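Local coordinates for protein glycosyl hydrolase (Rhizobium leguminosarum bv. trifolii, PDB 5NDX) that probably hydrolyses O-glycosidic bonds as a family 39 glycoside hydrolase, a bacterial orthologue of human alpha-L-iduronidase, at residues Q459-E462 / S463-G467. The protein carries 2 engineered substitutions. Residues are numbered along the deposited sequence; the frame is centred on the assembly and turned at random.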
loop_
_atom_site.group_PDB
_atom_site.type_symbol
_atom_site.label_atom_id
_atom_site.label_comp_id
_atom_site.label_asym_id
_atom_site.label_seq_id
_atom_site.Cartn_x
_atom_site.Cartn_y
_atom_site.Cartn_z
ATOM N N GLN A 459 -26.945 4.066 6.661
ATOM C CA GLN A 459 -27.873 3.165 5.986
ATOM C C GLN A 459 -28.803 2.508 7.026
ATOM O O GLN A 459 -28.315 1.989 8.035
ATOM C CB GLN A 459 -27.124 2.079 5.220
ATOM C CG GLN A 459 -26.533 2.552 3.911
ATOM C CD GLN A 459 -25.655 1.520 3.240
ATOM O OE1 GLN A 459 -25.166 0.582 3.854
ATOM N NE2 GLN A 459 -25.428 1.718 1.978
ATOM N N ARG A 460 -30.111 2.502 6.776
ATOM C CA ARG A 460 -31.054 1.840 7.709
ATOM C C ARG A 460 -30.920 0.336 7.585
ATOM O O ARG A 460 -30.875 -0.201 6.472
ATOM C CB ARG A 460 -32.502 2.272 7.488
ATOM C CG ARG A 460 -33.534 1.774 8.550
ATOM C CD ARG A 460 -34.929 2.368 8.284
ATOM N NE ARG A 460 -35.366 2.069 6.898
ATOM C CZ ARG A 460 -35.318 2.886 5.817
ATOM N NH1 ARG A 460 -34.869 4.147 5.878
ATOM N NH2 ARG A 460 -35.744 2.431 4.628
ATOM N N ASP A 461 -30.776 -0.337 8.726
ATOM C CA ASP A 461 -30.673 -1.782 8.746
ATOM C C ASP A 461 -32.080 -2.288 8.537
ATOM O O ASP A 461 -32.974 -2.066 9.379
ATOM C CB ASP A 461 -30.101 -2.255 10.072
ATOM C CG ASP A 461 -29.919 -3.731 10.138
ATOM O OD1 ASP A 461 -30.457 -4.456 9.271
ATOM O OD2 ASP A 461 -29.259 -4.162 11.116
ATOM N N GLU A 462 -32.295 -2.928 7.405
ATOM C CA GLU A 462 -33.654 -3.350 7.033
ATOM C C GLU A 462 -34.125 -4.584 7.795
ATOM O O GLU A 462 -35.317 -4.819 7.847
ATOM C CB GLU A 462 -33.790 -3.548 5.520
ATOM C CG GLU A 462 -33.905 -2.190 4.804
ATOM C CD GLU A 462 -33.877 -2.322 3.285
ATOM O OE1 GLU A 462 -34.179 -3.420 2.762
ATOM O OE2 GLU A 462 -33.543 -1.334 2.621
ATOM N N SER A 463 -33.200 -5.329 8.404
ATOM C CA SER A 463 -33.568 -6.419 9.275
ATOM C C SER A 463 -34.268 -5.945 10.571
ATOM O O SER A 463 -34.721 -6.777 11.335
ATOM C CB SER A 463 -32.360 -7.305 9.597
ATOM O OG SER A 463 -31.405 -6.662 10.417
ATOM N N ASN A 464 -34.365 -4.628 10.810
ATOM C CA ASN A 464 -35.030 -4.071 11.975
ATOM C C ASN A 464 -34.740 -4.806 13.271
ATOM O O ASN A 464 -35.647 -5.240 13.950
ATOM C CB ASN A 464 -36.524 -4.017 11.701
ATOM C CG ASN A 464 -36.910 -2.804 10.898
ATOM O OD1 ASN A 464 -36.161 -1.839 10.797
ATOM N ND2 ASN A 464 -38.107 -2.816 10.369
ATOM N N PRO A 465 -33.460 -4.940 13.627
ATOM C CA PRO A 465 -33.114 -5.736 14.796
ATOM C C PRO A 465 -33.588 -5.164 16.136
ATOM O O PRO A 465 -33.517 -5.873 17.106
ATOM C CB PRO A 465 -31.577 -5.765 14.759
ATOM C CG PRO A 465 -31.194 -4.486 14.084
ATOM C CD PRO A 465 -32.282 -4.247 13.062
ATOM N N ARG A 466 -34.054 -3.915 16.197
ATOM C CA ARG A 466 -34.665 -3.372 17.425
ATOM C C ARG A 466 -36.166 -3.101 17.194
ATOM O O ARG A 466 -36.795 -2.313 17.907
ATOM C CB ARG A 466 -33.865 -2.136 17.926
ATOM C CG ARG A 466 -32.403 -2.522 18.265
ATOM C CD ARG A 466 -31.645 -1.494 19.142
ATOM N NE ARG A 466 -32.175 -1.387 20.507
ATOM C CZ ARG A 466 -32.037 -2.299 21.485
ATOM N NH1 ARG A 466 -31.356 -3.427 21.285
ATOM N NH2 ARG A 466 -32.579 -2.078 22.684
ATOM N N GLY A 467 -36.738 -3.792 16.190
ATOM C CA GLY A 467 -38.150 -3.673 15.867
ATOM C C GLY A 467 -38.443 -2.439 15.039
ATOM O O GLY A 467 -37.565 -1.636 14.814
HETATM O O HOH W 1 -33.575 -0.627 11.565
HETATM O O HOH W 2 -29.119 -6.647 12.084
#
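Asp461 meets Ser463, two residues on, through its carboxylate. From CB, the side chain leaves with CG anti to the backbone N (chi1 -178°), which sets the carboxylate beside the carbonyl carbon, within reach of N and OG of Ser463. CG of Asp461 lies 3.8 Å from CD of Pro465. OD1 of Asp461 accepts two hydrogen bonds from the same face of the carboxylate: OG of Ser463 gives one at 2.7 Å, on the syn side but tilted out of the plane, and the backbone N of Ser463 the other at 3.0 Å, from above it. OD2 of Asp461 reaches CG of Pro465 at 3.6 Å, and a water bridges it to OG of Ser463. With an alanine here, the N-H and hydroxyl of Ser463 would probably lose their shared acceptor, and CG and CD of Pro465 the carboxylate beside them. The backbone O of Asp461 accepts from the backbone N of Asn464 at 3.2 Å, closing a type I beta turn; a second, Asn464 to Gly467, starts where the first ends. Backbone hydrogen bonding to Val472 ties Asp461 to the later part of this surface loop between helices 452-457 and 480-489. An aspartate at the first position, accepting from the backbone N two residues on, marks an Asx turn, here overlapping a type I turn.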